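Local coordinates for Acarbose/maltose binding protein GacH (Streptomyces glaucescens, PDB 3K01) that serves as the solute receptor of an ABC transporter, binding acarbose and an acarbose homolog and probably also maltose, at residues N259-I264 / K354-A359; A144-K149 / L279-V284; Q138-L143 / S293-W298. One frame throughout, in Å; residues are numbered along the deposited sequence.

Strand 132-148 ties the three contacts together. Contact 3 (138-143 with 293-298) uses its middle part and contact 2 (144-149 with 279-284) its last part, their centres about 17 Å apart, and Val284 of contact 2 packs on Leu143 and Ser293 of contact 3. Contact 1 (259-264 with 354-359) lies beside both, its centre about 8 Å from that of contact 2 and about 10 Å from that of contact 3. It joins contact 2 by a probable hydrogen bond, Asn259 O to Ala144 N at 2.8 Å. The centre of contact 3 lies about 3 Å from the centre of the chain, consistent with strands passing between the two lobes of a solute receptor, whose cleft typically takes the sugar.

Contact 1 of 3, residues N259-I264 / K354-A359; sequences NGPWAI and KFFKPA
The ring of Phe356 receives Pro261 on one face and Ile264 at its edge. Pro261 CG stands over the middle of the ring, 3.7 Å from the centroid and only 6° off the normal, which makes a well-centred CH-pi contact. Pro261 CD follows it over the same face, 3.7 Å from Phe356 CE1. In the ring plane, Ile264 CG1 meets the rim at Phe356 CE2 (3.8 Å), while Asn259 O lies near the plane at another part of the edge. The neighbouring Phe355 ring is met obliquely by Ile264 CD1, 3.9 Å from Phe355 CD2. Ile264 can touch both aromatic side chains because CG1 stays beside the backbone N (chi1 -69°) and carries CD1 on towards helix 351-360.

A third flat group, the indole of Trp262, folds back over Gly260, whose CA sits 3.5 Å above its plane, near the rim. Glycine suits this place because no side chain stands between the CA and the indole. Gly260 N donates to Asn259 OD1 at 2.8 Å, and the turn is tightened by backbone bonds from Ala263 N to Gly260 O and from Ile264 N to Pro261 O. Beyond the pair, Phe356 packs on Leu335 and Phe355 on Leu279 and Val281.

Proline, isoleucine and phenylalanine thus do the work: rigid or branched carbon surfaces against flat rings. The bonds described tie the loop to itself, and none crosses to the helix, so the mostly buried junction depends on shape and dispersion, the CH-pi contact adding a weak directional preference.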
ATOM      1  N   ASN A 259      -4.063   9.581  -4.073  1.00  6.23           N
ATOM      2  CA  ASN A 259      -2.636   9.435  -3.829  1.00  6.38           C
ATOM      3  C   ASN A 259      -2.391   8.863  -2.455  1.00  6.32           C
ATOM      4  O   ASN A 259      -3.354   8.624  -1.698  1.00  6.71           O
ATOM      5  CB  ASN A 259      -1.919  10.780  -4.036  1.00  6.71           C
ATOM      6  CG  ASN A 259      -0.574  10.614  -4.692  1.00  6.67           C
ATOM      7  OD1 ASN A 259       0.116   9.606  -4.492  1.00  6.96           O
ATOM      8  ND2 ASN A 259      -0.197  11.590  -5.517  1.00  7.78           N
ATOM      9  N   GLY A 260      -1.123   8.630  -2.129  1.00  6.48           N
ATOM     10  CA  GLY A 260      -0.779   8.027  -0.848  1.00  7.13           C
ATOM     11  C   GLY A 260       0.049   8.946   0.015  1.00  7.54           C
ATOM     12  O   GLY A 260       0.372  10.072  -0.356  1.00  7.35           O
ATOM     13  N   PRO A 261       0.426   8.472   1.211  1.00  7.15           N
ATOM     14  CA  PRO A 261       1.186   9.285   2.170  1.00  7.30           C
ATOM     15  C   PRO A 261       2.487   9.822   1.587  1.00  8.09           C
ATOM     16  O   PRO A 261       2.928  10.914   1.966  1.00  7.93           O
ATOM     17  CB  PRO A 261       1.462   8.299   3.320  1.00  8.35           C
ATOM     18  CG  PRO A 261       0.266   7.341   3.225  1.00  8.20           C
ATOM     19  CD  PRO A 261       0.086   7.141   1.754  1.00  7.71           C
ATOM     20  N   TRP A 262       3.084   9.083   0.658  1.00  7.67           N
ATOM     21  CA  TRP A 262       4.338   9.470   0.029  1.00  8.60           C
ATOM     22  C   TRP A 262       4.225  10.777  -0.760  1.00  9.13           C
ATOM     23  O   TRP A 262       5.249  11.357  -1.138  1.00 10.73           O
ATOM     24  CB  TRP A 262       4.845   8.345  -0.906  1.00  8.62           C
ATOM     25  CG  TRP A 262       3.818   7.944  -1.889  1.00  8.30           C
ATOM     26  CD1 TRP A 262       3.551   8.552  -3.083  1.00  9.41           C
ATOM     27  CD2 TRP A 262       2.879   6.871  -1.767  1.00  8.75           C
ATOM     28  NE1 TRP A 262       2.500   7.929  -3.713  1.00 10.00           N
ATOM     29  CE2 TRP A 262       2.078   6.883  -2.926  1.00  9.48           C
ATOM     30  CE3 TRP A 262       2.637   5.899  -0.792  1.00  8.67           C
ATOM     31  CZ2 TRP A 262       1.036   5.960  -3.140  1.00 10.49           C
ATOM     32  CZ3 TRP A 262       1.603   4.958  -1.014  1.00  9.43           C
ATOM     33  CH2 TRP A 262       0.807   5.013  -2.170  1.00  9.99           C
ATOM     34  N   ALA A 263       3.007  11.241  -1.030  1.00  7.87           N
ATOM     35  CA  ALA A 263       2.785  12.487  -1.798  1.00  8.52           C
ATOM     36  C   ALA A 263       2.663  13.749  -0.955  1.00  7.75           C
ATOM     37  O   ALA A 263       2.656  14.856  -1.503  1.00  8.80           O
ATOM     38  CB  ALA A 263       1.560  12.362  -2.673  1.00  8.29           C
ATOM     39  N   ILE A 264       2.445  13.593   0.348  1.00  7.22           N
ATOM     40  CA  ILE A 264       2.091  14.724   1.219  1.00  8.18           C
ATOM     41  C   ILE A 264       3.137  15.837   1.214  1.00  8.47           C
ATOM     42  O   ILE A 264       2.780  17.001   1.057  1.00  8.01           O
ATOM     43  CB  ILE A 264       1.788  14.223   2.645  1.00  7.95           C
ATOM     44  CG1 ILE A 264       0.484  13.396   2.671  1.00  7.57           C
ATOM     45  CG2 ILE A 264       1.725  15.394   3.628  1.00  9.61           C
ATOM     46  CD1 ILE A 264      -0.783  14.187   2.500  1.00  8.05           C
ATOM     47  N   LYS A 354      -3.835  11.656  11.073  1.00  6.97           N
ATOM     48  CA  LYS A 354      -5.054  12.444  10.897  1.00  8.22           C
ATOM     49  C   LYS A 354      -5.515  12.439   9.443  1.00  8.31           C
ATOM     50  O   LYS A 354      -6.709  12.327   9.158  1.00  9.52           O
ATOM     51  CB  LYS A 354      -4.855  13.880  11.375  1.00  8.77           C
ATOM     52  CG  LYS A 354      -4.710  13.965  12.876  1.00  8.95           C
ATOM     53  CD  LYS A 354      -4.511  15.409  13.377  1.00 10.64           C
ATOM     54  CE  LYS A 354      -3.233  16.062  12.832  1.00 12.72           C
ATOM     55  NZ  LYS A 354      -3.100  17.461  13.410  1.00 19.57           N
ATOM     56  N   PHE A 355      -4.568  12.583   8.515  1.00  7.82           N
ATOM     57  CA  PHE A 355      -4.923  12.554   7.096  1.00  7.84           C
ATOM     58  C   PHE A 355      -5.421  11.196   6.636  1.00  7.45           C
ATOM     59  O   PHE A 355      -6.374  11.148   5.850  1.00  8.74           O
ATOM     60  CB  PHE A 355      -3.740  12.915   6.205  1.00  8.25           C
ATOM     61  CG  PHE A 355      -3.434  14.388   6.080  1.00  7.35           C
ATOM     62  CD1 PHE A 355      -4.443  15.316   5.838  1.00 10.91           C
ATOM     63  CD2 PHE A 355      -2.114  14.825   6.097  1.00 10.32           C
ATOM     64  CE1 PHE A 355      -4.138  16.669   5.660  1.00 10.21           C
ATOM     65  CE2 PHE A 355      -1.807  16.203   5.931  1.00  9.14           C
ATOM     66  CZ  PHE A 355      -2.824  17.089   5.700  1.00 10.29           C
ATOM     67  N   PHE A 356      -4.790  10.104   7.091  1.00  7.47           N
ATOM     68  CA  PHE A 356      -4.953   8.790   6.446  1.00  6.88           C
ATOM     69  C   PHE A 356      -5.697   7.710   7.153  1.00  6.90           C
ATOM     70  O   PHE A 356      -6.036   6.712   6.533  1.00  7.49           O
ATOM     71  CB  PHE A 356      -3.605   8.214   5.992  1.00  7.44           C
ATOM     72  CG  PHE A 356      -3.117   8.846   4.734  1.00  6.61           C
ATOM     73  CD1 PHE A 356      -3.465   8.351   3.483  1.00  9.49           C
ATOM     74  CD2 PHE A 356      -2.372  10.001   4.811  1.00  8.19           C
ATOM     75  CE1 PHE A 356      -3.025   9.027   2.318  1.00  9.99           C
ATOM     76  CE2 PHE A 356      -1.937  10.641   3.665  1.00 10.17           C
ATOM     77  CZ  PHE A 356      -2.280  10.142   2.433  1.00 10.26           C
ATOM     78  N   LYS A 357      -5.943   7.839   8.452  1.00  7.33           N
ATOM     79  CA  LYS A 357      -6.588   6.717   9.106  1.00  7.91           C
ATOM     80  C   LYS A 357      -7.967   6.355   8.520  1.00  7.51           C
ATOM     81  O   LYS A 357      -8.238   5.167   8.311  1.00  7.62           O
ATOM     82  CB  LYS A 357      -6.585   6.841  10.625  1.00  8.29           C
ATOM     83  CG  LYS A 357      -7.075   5.563  11.364  1.00 10.08           C
ATOM     84  CD  LYS A 357      -6.422   4.262  10.847  1.00 10.96           C
ATOM     85  CE  LYS A 357      -6.534   3.095  11.821  1.00 12.96           C
ATOM     86  NZ  LYS A 357      -7.892   2.792  12.234  1.00 14.65           N
ATOM     87  N   PRO A 358      -8.837   7.343   8.230  1.00  7.80           N
ATOM     88  CA  PRO A 358     -10.090   6.931   7.601  1.00  7.96           C
ATOM     89  C   PRO A 358      -9.890   6.199   6.268  1.00  7.69           C
ATOM     90  O   PRO A 358     -10.598   5.238   5.966  1.00  8.89           O
ATOM     91  CB  PRO A 358     -10.840   8.267   7.421  1.00  8.81           C
ATOM     92  CG  PRO A 358     -10.297   9.124   8.560  1.00  8.40           C
ATOM     93  CD  PRO A 358      -8.830   8.786   8.577  1.00  7.64           C
ATOM     94  N   ALA A 359      -8.894   6.620   5.488  1.00  7.60           N
ATOM     95  CA  ALA A 359      -8.576   5.911   4.240  1.00  7.65           C
ATOM     96  C   ALA A 359      -8.072   4.489   4.513  1.00  7.73           C
ATOM     97  O   ALA A 359      -8.463   3.524   3.849  1.00  7.76           O
ATOM     98  CB  ALA A 359      -7.541   6.706   3.458  1.00  8.25           C
TER

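Contact 2 of 3, residues A144-K149 / L279-V284; sequences ALFYNK and LGVAPV
Gly280 packs over one face of the Tyr147 phenol, its CA 3.6 Å from the ring centroid, a closeness that suits a residue without a side chain. The ring reaches across the neighbouring strand because CG sits between the backbone N and the carbonyl carbon (chi1 58°). Four backbone bonds pair Leu145 with Ala282 and Tyr147 with Gly280; the straightest runs from Gly280 N to Tyr147 O, 3.0 Å at 174°. On the other face, Val281 CG2 stands over the Phe146 ring and Leu279 CD1 meets it obliquely. Ile264, Val267 and Phe355 continue this apolar layer. At the end of the pair Ala144 CB is 3.5 Å from Val281 CG1, tighter than usual.

The looser part lies at the hydroxyl end of Tyr147 and along Lys149, both partly exposed residues. There a water in the plane of the phenol bridges Tyr147 OH (2.7 Å) and Val281 O (2.8 Å), donating a hydrogen to the carbonyl of Val281. Lys149 lays its extended chain alongside, with CE 3.4 Å from Leu279 O.

With strand 254-259 also bonded to strand 132-148, this is an antiparallel pair within a mixed sheet layered by helices, as in the alpha/beta lobes of bacterial solute-binding proteins.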
ATOM      1  N   ALA A 144      -5.856   7.476  -1.123  1.00  6.74           N
ATOM      2  CA  ALA A 144      -6.869   8.330  -0.527  1.00  6.93           C
ATOM      3  C   ALA A 144      -7.194   9.456  -1.492  1.00  6.66           C
ATOM      4  O   ALA A 144      -6.403   9.748  -2.384  1.00  6.41           O
ATOM      5  CB  ALA A 144      -6.357   8.909   0.807  1.00  7.56           C
ATOM      6  N   LEU A 145      -8.362  10.070  -1.305  1.00  6.08           N
ATOM      7  CA  LEU A 145      -8.740  11.229  -2.116  1.00  5.90           C
ATOM      8  C   LEU A 145      -8.178  12.511  -1.480  1.00  5.84           C
ATOM      9  O   LEU A 145      -8.604  12.906  -0.393  1.00  7.22           O
ATOM     10  CB  LEU A 145     -10.252  11.302  -2.184  1.00  6.71           C
ATOM     11  CG  LEU A 145     -10.809  12.405  -3.099  1.00  7.57           C
ATOM     12  CD1 LEU A 145     -10.518  12.150  -4.552  1.00  9.61           C
ATOM     13  CD2 LEU A 145     -12.307  12.542  -2.838  1.00  9.04           C
ATOM     14  N   PHE A 146      -7.219  13.129  -2.154  1.00  5.70           N
ATOM     15  CA  PHE A 146      -6.699  14.442  -1.752  1.00  5.41           C
ATOM     16  C   PHE A 146      -7.589  15.519  -2.369  1.00  6.01           C
ATOM     17  O   PHE A 146      -8.021  15.402  -3.519  1.00  6.23           O
ATOM     18  CB  PHE A 146      -5.299  14.668  -2.322  1.00  6.24           C
ATOM     19  CG  PHE A 146      -4.188  13.894  -1.665  1.00  5.39           C
ATOM     20  CD1 PHE A 146      -2.984  14.527  -1.434  1.00  6.11           C
ATOM     21  CD2 PHE A 146      -4.279  12.534  -1.345  1.00  6.22           C
ATOM     22  CE1 PHE A 146      -1.892  13.867  -0.886  1.00  6.24           C
ATOM     23  CE2 PHE A 146      -3.190  11.864  -0.774  1.00  6.90           C
ATOM     24  CZ  PHE A 146      -1.999  12.551  -0.536  1.00  6.72           C
ATOM     25  N   TYR A 147      -7.857  16.587  -1.634  1.00  5.96           N
ATOM     26  CA  TYR A 147      -8.675  17.663  -2.174  1.00  5.81           C
ATOM     27  C   TYR A 147      -8.155  19.027  -1.735  1.00  6.05           C
ATOM     28  O   TYR A 147      -7.591  19.204  -0.653  1.00  6.05           O
ATOM     29  CB  TYR A 147     -10.172  17.493  -1.839  1.00  6.40           C
ATOM     30  CG  TYR A 147     -10.525  17.414  -0.382  1.00  6.57           C
ATOM     31  CD1 TYR A 147     -10.462  16.199   0.307  1.00  7.08           C
ATOM     32  CD2 TYR A 147     -10.966  18.558   0.304  1.00  7.53           C
ATOM     33  CE1 TYR A 147     -10.809  16.128   1.640  1.00  9.00           C
ATOM     34  CE2 TYR A 147     -11.307  18.484   1.621  1.00  9.05           C
ATOM     35  CZ  TYR A 147     -11.230  17.270   2.274  1.00  8.71           C
ATOM     36  OH  TYR A 147     -11.566  17.178   3.619  1.00 11.31           O
ATOM     37  N   ASN A 148      -8.360  20.000  -2.618  1.00  5.47           N
ATOM     38  CA  ASN A 148      -8.047  21.401  -2.389  1.00  5.29           C
ATOM     39  C   ASN A 148      -9.242  22.022  -1.681  1.00  6.19           C
ATOM     40  O   ASN A 148     -10.319  22.195  -2.262  1.00  5.63           O
ATOM     41  CB  ASN A 148      -7.794  22.051  -3.755  1.00  5.91           C
ATOM     42  CG  ASN A 148      -7.345  23.506  -3.672  1.00  5.54           C
ATOM     43  OD1 ASN A 148      -6.450  23.951  -4.465  1.00  8.98           O
ATOM     44  ND2 ASN A 148      -7.972  24.264  -2.811  1.00  3.96           N
ATOM     45  N   LYS A 149      -9.063  22.348  -0.401  1.00  5.91           N
ATOM     46  CA  LYS A 149     -10.197  22.834   0.393  1.00  6.63           C
ATOM     47  C   LYS A 149     -10.769  24.126  -0.156  1.00  6.27           C
ATOM     48  O   LYS A 149     -11.983  24.275  -0.220  1.00  6.99           O
ATOM     49  CB  LYS A 149      -9.817  22.997   1.862  1.00  7.09           C
ATOM     50  CG  LYS A 149      -9.593  21.672   2.573  1.00  9.23           C
ATOM     51  CD  LYS A 149      -9.252  21.874   4.044  1.00 12.07           C
ATOM     52  CE  LYS A 149      -9.027  20.539   4.731  1.00 15.40           C
ATOM     53  NZ  LYS A 149      -9.198  20.612   6.217  1.00 20.15           N
ATOM     54  N   LEU A 279      -5.051  21.570   2.461  1.00  7.47           N
ATOM     55  CA  LEU A 279      -5.097  20.184   2.005  1.00  7.26           C
ATOM     56  C   LEU A 279      -6.038  19.365   2.848  1.00  7.17           C
ATOM     57  O   LEU A 279      -5.920  19.339   4.065  1.00  8.41           O
ATOM     58  CB  LEU A 279      -3.705  19.567   2.057  1.00  7.56           C
ATOM     59  CG  LEU A 279      -3.663  18.080   1.641  1.00  8.41           C
ATOM     60  CD1 LEU A 279      -4.136  17.869   0.193  1.00  9.82           C
ATOM     61  CD2 LEU A 279      -2.269  17.535   1.851  1.00 10.83           C
ATOM     62  N   GLY A 280      -6.966  18.684   2.186  1.00  7.24           N
ATOM     63  CA  GLY A 280      -7.779  17.685   2.852  1.00  7.67           C
ATOM     64  C   GLY A 280      -7.491  16.325   2.264  1.00  6.60           C
ATOM     65  O   GLY A 280      -7.096  16.202   1.081  1.00  6.65           O
ATOM     66  N   VAL A 281      -7.701  15.298   3.080  1.00  7.24           N
ATOM     67  CA  VAL A 281      -7.568  13.908   2.633  1.00  6.58           C
ATOM     68  C   VAL A 281      -8.764  13.134   3.142  1.00  7.65           C
ATOM     69  O   VAL A 281      -9.126  13.249   4.324  1.00  8.84           O
ATOM     70  CB  VAL A 281      -6.249  13.277   3.128  1.00  7.49           C
ATOM     71  CG1 VAL A 281      -6.129  11.852   2.656  1.00  8.03           C
ATOM     72  CG2 VAL A 281      -5.043  14.073   2.619  1.00  8.13           C
ATOM     73  N   ALA A 282      -9.374  12.357   2.248  1.00  6.95           N
ATOM     74  CA  ALA A 282     -10.562  11.562   2.554  1.00  7.86           C
ATOM     75  C   ALA A 282     -10.361  10.150   1.978  1.00  7.49           C
ATOM     76  O   ALA A 282      -9.473   9.922   1.184  1.00  7.10           O
ATOM     77  CB  ALA A 282     -11.791  12.208   1.941  1.00  8.21           C
ATOM     78  N   PRO A 283     -11.206   9.187   2.376  1.00  7.10           N
ATOM     79  CA  PRO A 283     -11.137   7.896   1.708  1.00  7.25           C
ATOM     80  C   PRO A 283     -11.415   8.033   0.215  1.00  7.45           C
ATOM     81  O   PRO A 283     -12.108   8.975  -0.219  1.00  7.36           O
ATOM     82  CB  PRO A 283     -12.250   7.087   2.395  1.00  7.96           C
ATOM     83  CG  PRO A 283     -12.413   7.730   3.725  1.00  9.23           C
ATOM     84  CD  PRO A 283     -12.214   9.197   3.448  1.00  8.29           C
ATOM     85  N   VAL A 284     -10.910   7.094  -0.572  1.00  6.65           N
ATOM     86  CA  VAL A 284     -11.313   7.079  -1.974  1.00  7.12           C
ATOM     87  C   VAL A 284     -12.840   6.964  -2.083  1.00  7.07           C
ATOM     88  O   VAL A 284     -13.508   6.354  -1.238  1.00  7.33           O
ATOM     89  CB  VAL A 284     -10.631   5.956  -2.782  1.00  7.57           C
ATOM     90  CG1 VAL A 284      -9.119   6.124  -2.764  1.00  7.35           C
ATOM     91  CG2 VAL A 284     -11.047   4.572  -2.300  1.00  8.23           C
TER
HETATM   92  O   HOH W   1     -11.470  14.725   4.825  1.00 19.09           O

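Contact 3 of 3, residues Q138-L143 / S293-W298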
ATOM      1  N   GLN A 138       4.278  -4.401  10.185  1.00  6.56           N
ATOM      2  CA  GLN A 138       5.073  -3.258  10.630  1.00  6.75           C
ATOM      3  C   GLN A 138       4.351  -1.928  10.350  1.00  7.05           C
ATOM      4  O   GLN A 138       3.959  -1.233  11.297  1.00  7.66           O
ATOM      5  CB  GLN A 138       6.452  -3.277  10.005  1.00  7.78           C
ATOM      6  CG  GLN A 138       7.377  -2.234  10.586  1.00  8.30           C
ATOM      7  CD  GLN A 138       8.591  -2.039   9.743  1.00  9.02           C
ATOM      8  OE1 GLN A 138       8.469  -1.846   8.529  1.00  8.89           O
ATOM      9  NE2 GLN A 138       9.798  -2.112  10.350  1.00  9.68           N
ATOM     10  N   VAL A 139       4.139  -1.587   9.073  1.00  6.56           N
ATOM     11  CA  VAL A 139       3.417  -0.346   8.745  1.00  7.19           C
ATOM     12  C   VAL A 139       2.438  -0.624   7.610  1.00  6.86           C
ATOM     13  O   VAL A 139       2.599  -1.577   6.830  1.00  6.73           O
ATOM     14  CB  VAL A 139       4.371   0.809   8.334  1.00  8.01           C
ATOM     15  CG1 VAL A 139       5.273   1.249   9.497  1.00  8.94           C
ATOM     16  CG2 VAL A 139       5.199   0.428   7.165  1.00  8.43           C
ATOM     17  N   ILE A 140       1.414   0.217   7.516  1.00  6.70           N
ATOM     18  CA  ILE A 140       0.395   0.107   6.454  1.00  6.96           C
ATOM     19  C   ILE A 140       0.267   1.429   5.714  1.00  7.16           C
ATOM     20  O   ILE A 140       0.520   2.484   6.283  1.00  7.10           O
ATOM     21  CB  ILE A 140      -0.987  -0.308   7.068  1.00  7.32           C
ATOM     22  CG1 ILE A 140      -2.081  -0.562   5.998  1.00  8.13           C
ATOM     23  CG2 ILE A 140      -1.462   0.693   8.132  1.00  8.75           C
ATOM     24  CD1 ILE A 140      -3.195  -1.472   6.499  1.00  8.07           C
ATOM     25  N   ASP A 141      -0.114   1.357   4.444  1.00  6.74           N
ATOM     26  CA  ASP A 141      -0.560   2.569   3.780  1.00  7.25           C
ATOM     27  C   ASP A 141      -1.609   2.200   2.729  1.00  7.15           C
ATOM     28  O   ASP A 141      -1.989   1.028   2.568  1.00  7.35           O
ATOM     29  CB  ASP A 141       0.627   3.367   3.219  1.00  8.21           C
ATOM     30  CG  ASP A 141       1.435   2.593   2.220  1.00  9.97           C
ATOM     31  OD1 ASP A 141       0.866   1.759   1.488  1.00  9.80           O
ATOM     32  OD2 ASP A 141       2.669   2.811   2.153  1.00 12.82           O
ATOM     33  N   THR A 142      -2.145   3.223   2.072  1.00  7.58           N
ATOM     34  CA  THR A 142      -3.200   3.023   1.071  1.00  7.30           C
ATOM     35  C   THR A 142      -3.308   4.287   0.244  1.00  6.98           C
ATOM     36  O   THR A 142      -2.570   5.254   0.459  1.00  7.83           O
ATOM     37  CB  THR A 142      -4.545   2.686   1.766  1.00  7.13           C
ATOM     38  OG1 THR A 142      -5.508   2.202   0.816  1.00  7.32           O
ATOM     39  CG2 THR A 142      -5.132   3.859   2.528  1.00  8.31           C
ATOM     40  N   LEU A 143      -4.241   4.269  -0.695  1.00  6.09           N
ATOM     41  CA  LEU A 143      -4.578   5.463  -1.479  1.00  6.04           C
ATOM     42  C   LEU A 143      -5.769   6.163  -0.860  1.00  5.80           C
ATOM     43  O   LEU A 143      -6.593   5.541  -0.199  1.00  6.34           O
ATOM     44  CB  LEU A 143      -4.925   5.057  -2.919  1.00  6.72           C
ATOM     45  CG  LEU A 143      -3.807   4.447  -3.745  1.00  6.36           C
ATOM     46  CD1 LEU A 143      -4.288   4.050  -5.159  1.00  7.23           C
ATOM     47  CD2 LEU A 143      -2.594   5.393  -3.857  1.00  8.41           C
ATOM     48  N   SER A 293      -9.811   0.884  -1.090  1.00  6.18           N
ATOM     49  CA  SER A 293      -8.548   1.329  -1.645  1.00  6.79           C
ATOM     50  C   SER A 293      -7.523   0.217  -1.459  1.00  7.29           C
ATOM     51  O   SER A 293      -7.623  -0.580  -0.524  1.00  7.33           O
ATOM     52  CB  SER A 293      -8.092   2.623  -0.953  1.00  6.52           C
ATOM     53  OG  SER A 293      -8.189   2.486   0.454  1.00  7.80           O
ATOM     54  N   PRO A 294      -6.542   0.118  -2.347  1.00  6.09           N
ATOM     55  CA  PRO A 294      -5.587  -0.979  -2.225  1.00  6.99           C
ATOM     56  C   PRO A 294      -4.651  -0.818  -1.034  1.00  7.75           C
ATOM     57  O   PRO A 294      -4.359   0.284  -0.574  1.00  7.63           O
ATOM     58  CB  PRO A 294      -4.827  -0.916  -3.538  1.00  6.49           C
ATOM     59  CG  PRO A 294      -4.892   0.565  -3.924  1.00  6.76           C
ATOM     60  CD  PRO A 294      -6.256   0.992  -3.507  1.00  6.95           C
ATOM     61  N   GLN A 295      -4.108  -1.940  -0.593  1.00  7.73           N
ATOM     62  CA  GLN A 295      -3.296  -1.988   0.627  1.00  7.54           C
ATOM     63  C   GLN A 295      -1.826  -2.054   0.311  1.00  7.42           C
ATOM     64  O   GLN A 295      -1.396  -2.893  -0.481  1.00  8.27           O
ATOM     65  CB  GLN A 295      -3.645  -3.276   1.354  1.00  8.24           C
ATOM     66  CG  GLN A 295      -2.867  -3.502   2.644  1.00  8.42           C
ATOM     67  CD  GLN A 295      -3.158  -4.845   3.250  1.00  8.69           C
ATOM     68  OE1 GLN A 295      -4.079  -5.531   2.841  1.00  9.07           O
ATOM     69  NE2 GLN A 295      -2.391  -5.207   4.278  1.00  8.40           N
ATOM     70  N   GLY A 296      -1.043  -1.179   0.940  1.00  7.03           N
ATOM     71  CA  GLY A 296       0.402  -1.261   0.886  1.00  7.67           C
ATOM     72  C   GLY A 296       0.980  -1.359   2.291  1.00  6.62           C
ATOM     73  O   GLY A 296       0.263  -1.520   3.283  1.00  7.12           O
ATOM     74  N   GLY A 297       2.295  -1.263   2.345  1.00  7.81           N
ATOM     75  CA  GLY A 297       2.995  -1.271   3.629  1.00  7.17           C
ATOM     76  C   GLY A 297       4.084  -2.321   3.669  1.00  7.57           C
ATOM     77  O   GLY A 297       4.462  -2.928   2.655  1.00  8.13           O
ATOM     78  N   TRP A 298       4.576  -2.541   4.883  1.00  6.86           N
ATOM     79  CA  TRP A 298       5.743  -3.390   5.125  1.00  7.47           C
ATOM     80  C   TRP A 298       5.487  -4.262   6.322  1.00  6.96           C
ATOM     81  O   TRP A 298       4.855  -3.846   7.283  1.00  7.10           O
ATOM     82  CB  TRP A 298       7.001  -2.539   5.408  1.00  7.08           C
ATOM     83  CG  TRP A 298       7.447  -1.728   4.209  1.00  7.91           C
ATOM     84  CD1 TRP A 298       7.037  -0.473   3.869  1.00 10.01           C
ATOM     85  CD2 TRP A 298       8.313  -2.167   3.164  1.00  7.78           C
ATOM     86  NE1 TRP A 298       7.630  -0.096   2.690  1.00 10.27           N
ATOM     87  CE2 TRP A 298       8.422  -1.113   2.235  1.00 10.07           C
ATOM     88  CE3 TRP A 298       9.050  -3.345   2.944  1.00  8.48           C
ATOM     89  CZ2 TRP A 298       9.219  -1.205   1.087  1.00 11.14           C
ATOM     90  CZ3 TRP A 298       9.837  -3.444   1.807  1.00 10.46           C
ATOM     91  CH2 TRP A 298       9.907  -2.377   0.882  1.00 10.83           C
TER
HETATM   92  O   HOH W   2      -9.154   5.213   0.826  1.00  7.13           O
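Thr142 reaches across to Pro294 and Ser293 with a short, branched side chain. Its CB lies 3.4 Å from Pro294 O. From there OG1, turned anti to the backbone N (chi1 -167°), donates to Pro294 O at 2.6 Å, approaching from above the carbonyl plane; Ser293 OG lies 2.7 Å from the same hydroxyl oxygen. The other tip, CG2, is 3.9 Å from Ser293 OG and also packs on Ala359. Threonine suits this spot because one branch bonds to the opposite strand while the other adds carbon surface. Beside it a water links Ser293 OG to Leu143 O, and Leu143 CD1 rests 3.7 Å from Pro294 CG.

Further along, Asp141 and Gly296 form a hydrogen-bonded pair, and the bareness of Gly296 leaves room for Asp141 OD1, 3.1 Å from Gly296 CA. Gly297 comes within 4.1 Å of Ile140, CA to CA. At its positive phi of 127° a side chain would press on the preceding carbonyl and on the neighbouring strand, so glycine suits the place. A classic beta bulge follows, with Gln138 and Val139 both facing Trp298 O, the bond from Gln138 N being weak. Val139 CG2 touches the edge of the Trp298 indole in its plane. Gln138 runs side by side with Trp298, OE1 3.5 Å from Trp298 CB, and this oxygen accepts from Arg89, which also makes a cation-pi contact with Trp298.

The pair is buried between neighbours: helix 351-360 packs on Ile140 and Thr142, helix 193-198 on Leu143 and Pro294, and helix 41-49 on Gln138 and Val139, while strand 363-364 runs parallel to strand 293-302 and bonds to Ser293.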